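Local coordinates for LBCATS-a (Synthetic construct, PDB 5EY5), which probably cleaves indole-3-glycerol phosphate to indole and glyceraldehyde 3-phosphate, as tryptophan synthase alpha chains do, and here holds sn-glycerol-3-phosphate in its TIM barrel, at residues L19-T24 against D46-G51; K80-V85 against I97-Y102; D124-P129 against Y146-I151; S234-R239 against E251-F256. All blocks are in the same frame, centred on the assembly; numbering follows the deposited sequence.

Contact 1: L19-T24 against D46-G51. With G3P (sn-glycerol-3-phosphate), chain E.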
loop_
_atom_site.group_PDB
_atom_site.type_symbol
_atom_site.label_atom_id
_atom_site.label_comp_id
_atom_site.label_asym_id
_atom_site.label_seq_id
_atom_site.Cartn_x
_atom_site.Cartn_y
_atom_site.Cartn_z
ATOM N N LEU A 19 -29.089 -37.066 35.557
ATOM C CA LEU A 19 -28.004 -36.099 35.650
ATOM C C LEU A 19 -26.878 -36.569 34.737
ATOM O O LEU A 19 -26.388 -37.694 34.878
ATOM C CB LEU A 19 -27.497 -35.964 37.083
ATOM C CG LEU A 19 -26.164 -35.218 37.235
ATOM C CD1 LEU A 19 -26.341 -33.777 36.817
ATOM C CD2 LEU A 19 -25.678 -35.304 38.681
ATOM N N ILE A 20 -26.483 -35.719 33.802
ATOM C CA ILE A 20 -25.545 -36.128 32.761
ATOM C C ILE A 20 -24.357 -35.182 32.798
ATOM O O ILE A 20 -24.406 -34.126 32.160
ATOM C CB ILE A 20 -26.211 -36.119 31.378
ATOM C CG1 ILE A 20 -27.493 -36.971 31.383
ATOM C CG2 ILE A 20 -25.218 -36.536 30.300
ATOM C CD1 ILE A 20 -28.492 -36.600 30.295
ATOM N N PRO A 21 -23.288 -35.498 33.530
ATOM C CA PRO A 21 -22.117 -34.613 33.513
ATOM C C PRO A 21 -21.323 -34.762 32.223
ATOM O O PRO A 21 -21.243 -35.848 31.639
ATOM C CB PRO A 21 -21.298 -35.070 34.731
ATOM C CG PRO A 21 -21.745 -36.465 35.016
ATOM C CD PRO A 21 -23.188 -36.543 34.572
ATOM N N PHE A 22 -20.737 -33.648 31.776
ATOM C CA PHE A 22 -19.755 -33.654 30.693
ATOM C C PHE A 22 -18.388 -33.257 31.236
ATOM O O PHE A 22 -18.265 -32.212 31.883
ATOM C CB PHE A 22 -20.158 -32.676 29.582
ATOM C CG PHE A 22 -19.036 -32.355 28.629
ATOM C CD1 PHE A 22 -18.926 -33.025 27.425
ATOM C CD2 PHE A 22 -18.083 -31.391 28.942
ATOM C CE1 PHE A 22 -17.891 -32.737 26.547
ATOM C CE2 PHE A 22 -17.054 -31.116 28.091
ATOM C CZ PHE A 22 -16.949 -31.780 26.886
ATOM N N ILE A 23 -17.354 -34.063 30.953
ATOM C CA ILE A 23 -15.975 -33.616 31.110
ATOM C C ILE A 23 -15.210 -33.864 29.818
ATOM O O ILE A 23 -15.548 -34.742 29.026
ATOM C CB ILE A 23 -15.230 -34.305 32.280
ATOM C CG1 ILE A 23 -15.234 -35.827 32.080
ATOM C CG2 ILE A 23 -15.811 -33.867 33.621
ATOM C CD1 ILE A 23 -14.401 -36.556 33.105
ATOM N N THR A 24 -14.150 -33.082 29.625
ATOM C CA THR A 24 -13.239 -33.310 28.507
ATOM C C THR A 24 -12.275 -34.435 28.857
ATOM O O THR A 24 -11.606 -34.384 29.888
ATOM C CB THR A 24 -12.461 -32.033 28.180
ATOM O OG1 THR A 24 -13.359 -31.026 27.700
ATOM C CG2 THR A 24 -11.373 -32.305 27.115
ATOM N N ASP A 46 -25.863 -40.402 35.922
ATOM C CA ASP A 46 -26.598 -41.477 35.273
ATOM C C ASP A 46 -26.033 -41.819 33.917
ATOM O O ASP A 46 -26.089 -42.977 33.498
ATOM C CB ASP A 46 -28.068 -41.097 35.116
ATOM C CG ASP A 46 -28.749 -40.871 36.442
ATOM O OD1 ASP A 46 -29.087 -41.873 37.102
ATOM O OD2 ASP A 46 -28.947 -39.693 36.817
ATOM N N ILE A 47 -25.518 -40.814 33.226
ATOM C CA ILE A 47 -24.850 -40.959 31.946
ATOM C C ILE A 47 -23.683 -39.998 31.992
ATOM O O ILE A 47 -23.791 -38.913 32.571
ATOM C CB ILE A 47 -25.769 -40.619 30.758
ATOM C CG1 ILE A 47 -27.009 -41.526 30.751
ATOM C CG2 ILE A 47 -24.969 -40.672 29.440
ATOM C CD1 ILE A 47 -28.145 -41.034 29.840
ATOM N N ILE A 48 -22.561 -40.396 31.408
ATOM C CA ILE A 48 -21.368 -39.566 31.402
ATOM C C ILE A 48 -21.032 -39.241 29.963
ATOM O O ILE A 48 -20.891 -40.151 29.131
ATOM C CB ILE A 48 -20.188 -40.244 32.108
ATOM C CG1 ILE A 48 -20.458 -40.294 33.609
ATOM C CG2 ILE A 48 -18.893 -39.494 31.768
ATOM C CD1 ILE A 48 -19.557 -41.220 34.356
ATOM N N GLU A 49 -20.937 -37.941 29.668
ATOM C CA GLU A 49 -20.410 -37.457 28.406
ATOM C C GLU A 49 -18.914 -37.219 28.544
ATOM O O GLU A 49 -18.470 -36.525 29.467
ATOM C CB GLU A 49 -21.108 -36.167 27.975
ATOM C CG GLU A 49 -22.562 -36.341 27.582
ATOM C CD GLU A 49 -23.235 -35.026 27.204
ATOM O OE1 GLU A 49 -24.474 -35.017 27.071
ATOM O OE2 GLU A 49 -22.523 -34.010 27.035
ATOM N N LEU A 50 -18.149 -37.796 27.624
ATOM C CA LEU A 50 -16.710 -37.572 27.528
ATOM C C LEU A 50 -16.437 -36.791 26.251
ATOM O O LEU A 50 -16.754 -37.258 25.152
ATOM C CB LEU A 50 -15.939 -38.896 27.523
ATOM C CG LEU A 50 -15.886 -39.609 28.881
ATOM C CD1 LEU A 50 -15.207 -40.984 28.762
ATOM C CD2 LEU A 50 -15.178 -38.749 29.898
ATOM N N GLY A 51 -15.858 -35.600 26.397
ATOM C CA GLY A 51 -15.512 -34.799 25.237
ATOM C C GLY A 51 -14.205 -35.267 24.635
ATOM O O GLY A 51 -13.186 -35.355 25.329
HETATM O O1 G3P E . -22.847 -31.508 26.706
HETATM C C1 G3P E . -22.109 -30.377 26.348
HETATM C C2 G3P E . -21.790 -29.529 27.575
HETATM O O2 G3P E . -20.751 -28.665 27.214
HETATM C C3 G3P E . -23.028 -28.757 28.079
HETATM O O1P G3P E . -22.917 -27.369 27.871
HETATM O O4P G3P E . -20.782 -26.583 29.044
HETATM O O2P G3P E . -22.687 -24.954 28.882
HETATM O O3P G3P E . -22.875 -26.858 30.397
HETATM P P G3P E . -22.298 -26.415 29.073
#

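Contact 2: K80-V85 against I97-Y102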
loop_
_atom_site.group_PDB
_atom_site.type_symbol
_atom_site.label_atom_id
_atom_site.label_comp_id
_atom_site.label_asym_id
_atom_site.label_seq_id
_atom_site.Cartn_x
_atom_site.Cartn_y
_atom_site.Cartn_z
ATOM N N LYS A 80 -6.538 -43.336 22.731
ATOM C CA LYS A 80 -6.240 -43.303 24.164
ATOM C C LYS A 80 -7.512 -43.207 25.007
ATOM O O LYS A 80 -7.582 -43.770 26.103
ATOM C CB LYS A 80 -5.297 -42.138 24.476
ATOM C CG LYS A 80 -3.835 -42.407 24.117
ATOM C CD LYS A 80 -2.990 -41.141 24.204
ATOM C CE LYS A 80 -1.571 -41.380 23.724
ATOM N NZ LYS A 80 -0.809 -40.105 23.568
ATOM N N VAL A 81 -8.522 -42.490 24.530
ATOM C CA VAL A 81 -9.773 -42.442 25.280
ATOM C C VAL A 81 -10.478 -43.796 25.207
ATOM O O VAL A 81 -11.050 -44.265 26.201
ATOM C CB VAL A 81 -10.654 -41.285 24.773
ATOM C CG1 VAL A 81 -11.858 -41.043 25.730
ATOM C CG2 VAL A 81 -9.808 -40.012 24.657
ATOM N N PHE A 82 -10.404 -44.465 24.047
ATOM C CA PHE A 82 -10.902 -45.836 23.927
ATOM C C PHE A 82 -10.261 -46.762 24.956
ATOM O O PHE A 82 -10.946 -47.566 25.598
ATOM C CB PHE A 82 -10.648 -46.360 22.515
ATOM C CG PHE A 82 -11.652 -45.891 21.496
ATOM C CD1 PHE A 82 -13.006 -45.868 21.792
ATOM C CD2 PHE A 82 -11.242 -45.490 20.236
ATOM C CE1 PHE A 82 -13.926 -45.443 20.849
ATOM C CE2 PHE A 82 -12.165 -45.069 19.288
ATOM C CZ PHE A 82 -13.498 -45.038 19.594
ATOM N N GLU A 83 -8.934 -46.695 25.104
ATOM C CA GLU A 83 -8.274 -47.554 26.079
ATOM C C GLU A 83 -8.725 -47.217 27.493
ATOM O O GLU A 83 -8.884 -48.109 28.334
ATOM C CB GLU A 83 -6.755 -47.440 25.953
ATOM N N MET A 84 -8.925 -45.931 27.778
ATOM C CA MET A 84 -9.447 -45.542 29.082
ATOM C C MET A 84 -10.852 -46.092 29.291
ATOM O O MET A 84 -11.172 -46.595 30.374
ATOM C CB MET A 84 -9.437 -44.018 29.220
ATOM C CG MET A 84 -9.628 -43.529 30.647
ATOM S SD MET A 84 -10.716 -42.100 30.701
ATOM C CE MET A 84 -12.282 -42.926 30.457
ATOM N N VAL A 85 -11.706 -46.020 28.263
ATOM C CA VAL A 85 -13.045 -46.602 28.387
ATOM C C VAL A 85 -12.961 -48.107 28.609
ATOM O O VAL A 85 -13.760 -48.684 29.364
ATOM C CB VAL A 85 -13.904 -46.246 27.150
ATOM C CG1 VAL A 85 -15.271 -46.937 27.215
ATOM C CG2 VAL A 85 -14.079 -44.750 27.064
ATOM N N ILE A 97 -21.728 -44.454 28.653
ATOM C CA ILE A 97 -20.677 -43.528 28.244
ATOM C C ILE A 97 -21.039 -43.004 26.864
ATOM O O ILE A 97 -21.372 -43.790 25.968
ATOM C CB ILE A 97 -19.294 -44.209 28.227
ATOM C CG1 ILE A 97 -18.893 -44.626 29.635
ATOM C CG2 ILE A 97 -18.220 -43.280 27.612
ATOM C CD1 ILE A 97 -18.568 -43.451 30.525
ATOM N N VAL A 98 -21.003 -41.682 26.709
ATOM C CA VAL A 98 -21.238 -41.007 25.437
ATOM C C VAL A 98 -19.975 -40.244 25.074
ATOM O O VAL A 98 -19.424 -39.521 25.915
ATOM C CB VAL A 98 -22.443 -40.051 25.516
ATOM C CG1 VAL A 98 -22.583 -39.242 24.212
ATOM C CG2 VAL A 98 -23.716 -40.841 25.798
ATOM N N PHE A 99 -19.505 -40.427 23.834
ATOM C CA PHE A 99 -18.435 -39.614 23.262
ATOM C C PHE A 99 -19.044 -38.397 22.586
ATOM O O PHE A 99 -19.916 -38.536 21.720
ATOM C CB PHE A 99 -17.607 -40.387 22.230
ATOM C CG PHE A 99 -16.502 -41.202 22.813
ATOM C CD1 PHE A 99 -16.376 -41.339 24.184
ATOM C CD2 PHE A 99 -15.575 -41.829 21.986
ATOM C CE1 PHE A 99 -15.346 -42.105 24.724
ATOM C CE2 PHE A 99 -14.549 -42.586 22.508
ATOM C CZ PHE A 99 -14.431 -42.724 23.889
ATOM N N LEU A 100 -18.573 -37.205 22.965
ATOM C CA LEU A 100 -18.942 -35.978 22.277
ATOM C C LEU A 100 -17.723 -35.593 21.460
ATOM O O LEU A 100 -16.650 -35.322 22.013
ATOM C CB LEU A 100 -19.363 -34.882 23.263
ATOM C CG LEU A 100 -19.919 -33.567 22.708
ATOM C CD1 LEU A 100 -20.785 -32.880 23.768
ATOM C CD2 LEU A 100 -18.788 -32.646 22.234
ATOM N N THR A 101 -17.850 -35.663 20.143
ATOM C CA THR A 101 -16.683 -35.455 19.305
ATOM C C THR A 101 -17.114 -34.695 18.069
ATOM O O THR A 101 -18.193 -34.942 17.542
ATOM C CB THR A 101 -16.009 -36.785 18.910
ATOM O OG1 THR A 101 -14.929 -36.534 17.995
ATOM C CG2 THR A 101 -16.996 -37.749 18.265
ATOM N N TYR A 102 -16.290 -33.741 17.642
ATOM C CA TYR A 102 -16.472 -33.169 16.320
ATOM C C TYR A 102 -16.218 -34.232 15.261
ATOM O O TYR A 102 -15.672 -35.300 15.537
ATOM C CB TYR A 102 -15.567 -31.952 16.155
ATOM C CG TYR A 102 -16.047 -30.851 17.065
ATOM C CD1 TYR A 102 -15.714 -30.848 18.409
ATOM C CD2 TYR A 102 -16.897 -29.863 16.594
ATOM C CE1 TYR A 102 -16.185 -29.859 19.255
ATOM C CE2 TYR A 102 -17.373 -28.872 17.429
ATOM C CZ TYR A 102 -17.010 -28.875 18.759
ATOM O OH TYR A 102 -17.473 -27.889 19.588
#

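Contact 3: D124-P129 against Y146-I151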
loop_
_atom_site.group_PDB
_atom_site.type_symbol
_atom_site.label_atom_id
_atom_site.label_comp_id
_atom_site.label_asym_id
_atom_site.label_seq_id
_atom_site.Cartn_x
_atom_site.Cartn_y
_atom_site.Cartn_z
ATOM N N ASP A 124 -21.554 -46.086 24.427
ATOM C CA ASP A 124 -22.951 -46.344 24.118
ATOM C C ASP A 124 -23.567 -45.326 23.176
ATOM O O ASP A 124 -24.556 -45.643 22.510
ATOM C CB ASP A 124 -23.727 -46.421 25.431
ATOM C CG ASP A 124 -23.088 -47.414 26.400
ATOM O OD1 ASP A 124 -22.490 -46.981 27.411
ATOM O OD2 ASP A 124 -23.145 -48.629 26.114
ATOM N N GLY A 125 -23.018 -44.122 23.090
ATOM C CA GLY A 125 -23.669 -43.103 22.298
ATOM C C GLY A 125 -22.689 -42.057 21.819
ATOM O O GLY A 125 -21.553 -41.957 22.296
ATOM N N LEU A 126 -23.151 -41.283 20.843
ATOM C CA LEU A 126 -22.334 -40.308 20.145
ATOM C C LEU A 126 -23.098 -39.005 20.055
ATOM O O LEU A 126 -24.282 -38.998 19.704
ATOM C CB LEU A 126 -21.973 -40.779 18.736
ATOM C CG LEU A 126 -21.168 -42.072 18.658
ATOM C CD1 LEU A 126 -20.736 -42.335 17.222
ATOM C CD2 LEU A 126 -19.955 -42.002 19.589
ATOM N N ILE A 127 -22.413 -37.918 20.395
ATOM C CA ILE A 127 -22.861 -36.554 20.155
ATOM C C ILE A 127 -21.839 -35.925 19.222
ATOM O O ILE A 127 -20.651 -35.884 19.551
ATOM C CB ILE A 127 -22.967 -35.759 21.465
ATOM C CG1 ILE A 127 -24.009 -36.399 22.383
ATOM C CG2 ILE A 127 -23.282 -34.276 21.188
ATOM C CD1 ILE A 127 -24.019 -35.774 23.776
ATOM N N VAL A 128 -22.273 -35.496 18.049
ATOM C CA VAL A 128 -21.374 -34.941 17.044
ATOM C C VAL A 128 -21.828 -33.520 16.733
ATOM O O VAL A 128 -22.713 -33.307 15.907
ATOM C CB VAL A 128 -21.349 -35.805 15.772
ATOM C CG1 VAL A 128 -20.333 -35.239 14.784
ATOM C CG2 VAL A 128 -21.031 -37.241 16.131
ATOM N N PRO A 129 -21.237 -32.513 17.372
ATOM C CA PRO A 129 -21.862 -31.183 17.329
ATOM C C PRO A 129 -21.923 -30.558 15.937
ATOM O O PRO A 129 -22.847 -29.789 15.680
ATOM C CB PRO A 129 -21.002 -30.364 18.301
ATOM C CG PRO A 129 -20.458 -31.399 19.278
ATOM C CD PRO A 129 -20.196 -32.605 18.409
ATOM N N TYR A 146 -24.136 -51.123 14.649
ATOM C CA TYR A 146 -23.410 -51.579 15.829
ATOM C C TYR A 146 -24.105 -51.226 17.139
ATOM O O TYR A 146 -23.514 -51.406 18.208
ATOM C CB TYR A 146 -21.983 -51.028 15.812
ATOM C CG TYR A 146 -21.177 -51.556 14.649
ATOM C CD1 TYR A 146 -21.160 -50.891 13.427
ATOM C CD2 TYR A 146 -20.454 -52.735 14.764
ATOM C CE1 TYR A 146 -20.432 -51.380 12.357
ATOM C CE2 TYR A 146 -19.728 -53.231 13.700
ATOM C CZ TYR A 146 -19.718 -52.554 12.500
ATOM O OH TYR A 146 -18.988 -53.060 11.446
ATOM N N GLY A 147 -25.348 -50.756 17.091
ATOM C CA GLY A 147 -26.069 -50.509 18.324
ATOM C C GLY A 147 -25.588 -49.310 19.106
ATOM O O GLY A 147 -25.776 -49.260 20.323
ATOM N N VAL A 148 -24.975 -48.340 18.438
ATOM C CA VAL A 148 -24.489 -47.126 19.071
ATOM C C VAL A 148 -25.486 -46.011 18.800
ATOM O O VAL A 148 -25.848 -45.761 17.643
ATOM C CB VAL A 148 -23.101 -46.752 18.540
ATOM C CG1 VAL A 148 -22.689 -45.370 19.081
ATOM C CG2 VAL A 148 -22.112 -47.852 18.888
ATOM N N ASP A 149 -25.932 -45.340 19.854
ATOM C CA ASP A 149 -26.914 -44.280 19.687
ATOM C C ASP A 149 -26.257 -43.016 19.150
ATOM O O ASP A 149 -25.112 -42.693 19.480
ATOM C CB ASP A 149 -27.626 -43.974 21.004
ATOM C CG ASP A 149 -28.559 -45.107 21.448
ATOM O OD1 ASP A 149 -28.868 -45.173 22.654
ATOM O OD2 ASP A 149 -28.979 -45.928 20.601
ATOM N N LEU A 150 -26.991 -42.310 18.311
ATOM C CA LEU A 150 -26.556 -41.048 17.734
ATOM C C LEU A 150 -27.492 -39.971 18.273
ATOM O O LEU A 150 -28.665 -39.906 17.888
ATOM C CB LEU A 150 -26.580 -41.128 16.209
ATOM C CG LEU A 150 -25.705 -40.163 15.422
ATOM C CD1 LEU A 150 -25.921 -40.386 13.934
ATOM C CD2 LEU A 150 -26.016 -38.735 15.811
ATOM N N ILE A 151 -26.986 -39.146 19.178
ATOM C CA ILE A 151 -27.784 -38.113 19.825
ATOM C C ILE A 151 -27.652 -36.810 19.046
ATOM O O ILE A 151 -26.546 -36.273 18.905
ATOM C CB ILE A 151 -27.341 -37.918 21.277
ATOM C CG1 ILE A 151 -27.531 -39.229 22.056
ATOM C CG2 ILE A 151 -28.090 -36.738 21.900
ATOM C CD1 ILE A 151 -26.297 -39.686 22.787
HETATM O O HOH W 1 -24.644 -36.190 16.880
#

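Contact 4: S234-R239 against E251-F256. With G3P (sn-glycerol-3-phosphate), chain E.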
loop_
_atom_site.group_PDB
_atom_site.type_symbol
_atom_site.label_atom_id
_atom_site.label_comp_id
_atom_site.label_asym_id
_atom_site.label_seq_id
_atom_site.Cartn_x
_atom_site.Cartn_y
_atom_site.Cartn_z
ATOM N N SER A 234 -19.619 -27.159 31.304
ATOM C CA SER A 234 -18.695 -26.071 31.613
ATOM C C SER A 234 -18.510 -25.893 33.116
ATOM O O SER A 234 -17.383 -25.716 33.592
ATOM C CB SER A 234 -19.181 -24.775 30.971
ATOM O OG SER A 234 -18.818 -24.761 29.598
ATOM N N ALA A 235 -19.598 -25.961 33.882
ATOM C CA ALA A 235 -19.466 -25.700 35.310
ATOM C C ALA A 235 -18.584 -26.741 35.993
ATOM O O ALA A 235 -17.893 -26.420 36.965
ATOM C CB ALA A 235 -20.839 -25.644 35.969
ATOM N N ILE A 236 -18.604 -27.990 35.516
ATOM C CA ILE A 236 -17.764 -29.023 36.114
ATOM C C ILE A 236 -16.328 -28.866 35.651
ATOM O O ILE A 236 -15.379 -29.036 36.430
ATOM C CB ILE A 236 -18.299 -30.418 35.755
ATOM C CG1 ILE A 236 -19.684 -30.635 36.341
ATOM C CG2 ILE A 236 -17.287 -31.499 36.217
ATOM C CD1 ILE A 236 -20.355 -31.921 35.865
ATOM N N VAL A 237 -16.154 -28.550 34.366
ATOM C CA VAL A 237 -14.829 -28.317 33.824
ATOM C C VAL A 237 -14.146 -27.148 34.515
ATOM O O VAL A 237 -12.917 -27.145 34.668
ATOM C CB VAL A 237 -14.928 -28.089 32.303
ATOM C CG1 VAL A 237 -13.603 -27.582 31.784
ATOM C CG2 VAL A 237 -15.320 -29.378 31.612
ATOM N N LYS A 238 -14.911 -26.131 34.923
ATOM C CA LYS A 238 -14.317 -25.034 35.689
ATOM C C LYS A 238 -13.644 -25.560 36.949
ATOM O O LYS A 238 -12.523 -25.160 37.300
ATOM C CB LYS A 238 -15.381 -24.005 36.073
ATOM C CG LYS A 238 -16.255 -23.512 34.945
ATOM C CD LYS A 238 -16.692 -22.068 35.196
ATOM C CE LYS A 238 -18.055 -21.772 34.593
ATOM N NZ LYS A 238 -19.159 -22.383 35.393
ATOM N N ARG A 239 -14.317 -26.466 37.651
ATOM C CA ARG A 239 -13.738 -26.944 38.896
ATOM C C ARG A 239 -12.483 -27.759 38.637
ATOM O O ARG A 239 -11.550 -27.733 39.447
ATOM C CB ARG A 239 -14.774 -27.740 39.679
ATOM C CG ARG A 239 -15.589 -26.844 40.575
ATOM C CD ARG A 239 -17.066 -26.933 40.295
ATOM N NE ARG A 239 -17.782 -25.999 41.156
ATOM C CZ ARG A 239 -18.555 -25.020 40.711
ATOM N NH1 ARG A 239 -18.743 -24.860 39.403
ATOM N NH2 ARG A 239 -19.161 -24.216 41.576
ATOM N N GLU A 251 -12.166 -34.089 44.627
ATOM C CA GLU A 251 -13.077 -33.727 45.710
ATOM C C GLU A 251 -13.975 -32.560 45.320
ATOM O O GLU A 251 -15.171 -32.564 45.628
ATOM C CB GLU A 251 -12.291 -33.391 46.978
ATOM N N GLU A 252 -13.417 -31.543 44.656
ATOM C CA GLU A 252 -14.227 -30.397 44.254
ATOM C C GLU A 252 -15.291 -30.820 43.255
ATOM O O GLU A 252 -16.465 -30.451 43.379
ATOM C CB GLU A 252 -13.341 -29.299 43.665
ATOM N N VAL A 253 -14.901 -31.618 42.265
ATOM C CA VAL A 253 -15.873 -32.119 41.298
ATOM C C VAL A 253 -16.903 -33.000 41.999
ATOM O O VAL A 253 -18.114 -32.845 41.806
ATOM C CB VAL A 253 -15.159 -32.864 40.154
ATOM C CG1 VAL A 253 -16.136 -33.713 39.387
ATOM C CG2 VAL A 253 -14.482 -31.874 39.223
ATOM N N ARG A 254 -16.438 -33.928 42.843
ATOM C CA ARG A 254 -17.381 -34.782 43.561
ATOM C C ARG A 254 -18.342 -33.957 44.409
ATOM O O ARG A 254 -19.543 -34.241 44.449
ATOM C CB ARG A 254 -16.643 -35.798 44.435
ATOM C CG ARG A 254 -17.568 -36.875 44.982
ATOM C CD ARG A 254 -16.884 -37.857 45.940
ATOM N NE ARG A 254 -15.590 -37.392 46.422
ATOM C CZ ARG A 254 -14.428 -37.941 46.083
ATOM N NH1 ARG A 254 -14.403 -38.986 45.265
ATOM N NH2 ARG A 254 -13.292 -37.456 46.577
ATOM N N GLU A 255 -17.831 -32.936 45.101
ATOM C CA GLU A 255 -18.696 -32.127 45.948
ATOM C C GLU A 255 -19.706 -31.360 45.112
ATOM O O GLU A 255 -20.896 -31.324 45.448
ATOM C CB GLU A 255 -17.864 -31.175 46.809
ATOM N N PHE A 256 -19.256 -30.766 44.002
ATOM C CA PHE A 256 -20.167 -30.007 43.151
ATOM C C PHE A 256 -21.236 -30.912 42.562
ATOM O O PHE A 256 -22.426 -30.567 42.555
ATOM C CB PHE A 256 -19.391 -29.298 42.038
ATOM C CG PHE A 256 -20.259 -28.455 41.134
ATOM C CD1 PHE A 256 -20.306 -28.697 39.772
ATOM C CD2 PHE A 256 -21.026 -27.422 41.650
ATOM C CE1 PHE A 256 -21.108 -27.935 38.939
ATOM C CE2 PHE A 256 -21.827 -26.648 40.819
ATOM C CZ PHE A 256 -21.867 -26.909 39.461
HETATM O O1 G3P E . -22.847 -31.508 26.706
HETATM C C1 G3P E . -22.109 -30.377 26.348
HETATM C C2 G3P E . -21.790 -29.529 27.575
HETATM O O2 G3P E . -20.751 -28.665 27.214
HETATM C C3 G3P E . -23.028 -28.757 28.079
HETATM O O1P G3P E . -22.917 -27.369 27.871
HETATM O O4P G3P E . -20.782 -26.583 29.044
HETATM O O2P G3P E . -22.687 -24.954 28.882
HETATM O O3P G3P E . -22.875 -26.858 30.397
HETATM P P G3P E . -22.298 -26.415 29.073
#

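Contact 1: L19-T24 against D46-G51
This is a parallel strand pairing, the first two strands of the TIM barrel, joined by helix 30-42 in a beta-alpha-beta unit; the axes of 19-24 and 48-51 lie 4.6 Å apart and cross at -22°. Backbone bonds zip the pair: Glu-49 N donates to Pro-21 O (2.9 Å), Ile-23 N to Glu-49 O, and Gly-51 N to Ile-23 O (2.8 Å, 171° at the hydrogen). At the start of the ladder Asp-46 closes a two-bond link: its N donates to Leu-19 O, while Leu-19 N meets the anti lone pair of Asp-46 OD2 at 2.9 Å, an oxygen that also forms a salt bridge with Arg-261. Ile-23 and Leu-50 run side by side on the outer face, CG1 to CD2 3.6 Å. On the inner face the Phe-22 ring brings CE1 to 3.4 Å from Gly-51 CA; a beta carbon on that glycine would clash with Phe-22 CZ. Glu-49, extended beyond CG, passes the ring with its carboxylate 78° from the ring plane, and G3P O1 donates to OE2 at 2.5 Å. Since OE1 is buried without any polar partner in the model, the carboxylate's proton affinity is likely to be raised.

Contact 2: K80-V85 against I97-Y102
Phe-99 buries by far the most surface here, and its ring tip is what meets helix 78-91. Its CG lies anti to the carbonyl carbon, and chi2 of 7° keeps CA almost in the ring plane; Phe-99 CB points toward the helix, so CE1, CZ and CE2 are the atoms that meet it. Val-85, second in buried area, meets it tip to tip: CG2 sits at the ring edge, near its plane, 3.8 Å from Phe-99 CE1, and also touches Ile-97 CG2 more loosely at 4.4 Å. Phe-82 comes from the flank, its CE1 3.4 Å from Phe-99 CE2; the ring centroids are 5.3 Å apart and the planes 34° apart, an oblique pairing. Val-81 slides past in the opposite direction, CG1 reaching Phe-99 CZ at 3.6 Å. The helix is one of the outer layer of the TIM barrel and leads through a short loop into strand 97-100; the short axes run antiparallel at 171° and 11.5 Å apart, a spacing bridged entirely by apolar side chains, since no hydrogen bond crosses. An alanine in place of Phe-99 would probably loosen the packing of helix 78-91 on the barrel, because it removes the ring that Val-81, Phe-82 and CG2 of Val-85 touch. Phe-82 also packs on Cys-118 and Ala-121 of helix 111-121, while Ile-97 packs against Ile-48 and Leu-50 of the adjacent strand.

Contact 3: D124-P129 against Y146-I151
The beta-alpha-beta unit of strand 125-127, helix 137-146 and strand 149-154 is closed by this parallel pairing, its axes 4.6 Å apart and crossed at -24°. Asp-149 N donates to an in-plane lone pair of Asp-124 O at 3.0 Å. Next comes Leu-126 N to Asp-149 O, short at 2.8 Å but bent to 134° at the hydrogen, and then Ile-151 N to Leu-126 O, nearly along the C=O axis. One step further the direct link is missing: Val-128 N and Ile-151 O stand 4.4 Å apart, and a water accepts from the amide at 2.7 Å and donates to the carbonyl. In the TIM barrel the two faces of this pair have different neighbours. Leu-126 faces the helical layer, its CG 3.7 Å from Val-148 CG1, with Phe-114 and Cys-118 of helix 111-121 and Leu-139 around it. Ile-127 and Ile-151 cross obliquely on the inner face, CG1 of the former 3.8 Å from CB of the latter. Ile-151 chi2, 127°, is nearly eclipsed and places CD1 so that a beta carbon on Gly-125 would crowd it. Helix 137-146 ends in a Schellman motif, in which Gly-147 takes the positive phi. Asp-124 CB points away from strand 149-151, and its carboxylate forms salt bridges with Arg-3 and Arg-89; the side chain of Ile-127 comes within about 5 Å of G3P.

Contact 4: S234-R239 against E251-F256
The polar contact across the helices is a stacked cation-pi pair. The guanidinium of Arg-239 lies flat over one face of the Phe-256 ring, planes 7° apart, with Arg-239 CZ 3.7 Å from the ring centroid and Arg-239 NE 3.5 Å from Phe-256 CG. A bend at chi2 (123°) folds the arginine across the ring, while Phe-256 CG lies anti to its own backbone N. Hydrogen bonding fixes the rotation of the cation: within segment 234-239, Arg-239 NH1 donates to Ala-235 O at 3.0 Å, the acceptor lying in the guanidinium plane although the donor stands above the carbonyl plane. A leucine in place of Arg-239 would probably free the Phe-256 face from its stack, since both the cation and the bond to Ala-235 O would be lost. Apolar contacts complete the junction: Ile-236 CG1 meets the ring edge in its plane, 4.0 Å from Phe-256 CD1, Ala-235 CB comes to 3.8 Å from Phe-256 CE1, and Ile-236 CG2 meets Val-253 CG1. Phosphate binding occupies the start of helix 234-241, where Ser-234 grips G3P O4P through N (2.6 Å) and OG (2.7 Å); the helix N terminus would favour the anionic group. The helices cross at 149° with axes 9.3 Å apart, Ile-236 reaching inward to Pro-21 and Ile-23 of strand 18-24 and Val-253 packing on Leu-36 and Leu-40 of helix 30-42.

From the N terminus the four contacts follow in series, none nesting or crossing. Contact 1 closes a loop of 21 residues around helix 30-42, contact 2 the 11-residue connection, made of the rest of helix 78-91 and a loop, into strand 97-100, contact 3 a loop of 16 residues containing helix 137-146, and contact 4 the connection between the last two helices. Contacts 1, 2 and 3 share the barrel sheet: Leu-50 bonds to Val-98 and Leu-100, and Ile-97 and Thr-101 reach Asp-124 and Ile-127. Contact 4 lies outside the strands, touching contact 1 where Ile-236 meets Pro-21; both bind G3P, at opposite ends of the ligand. Contacts 3 and 4 flank the chain's centre, their own centres about 25 Å apart.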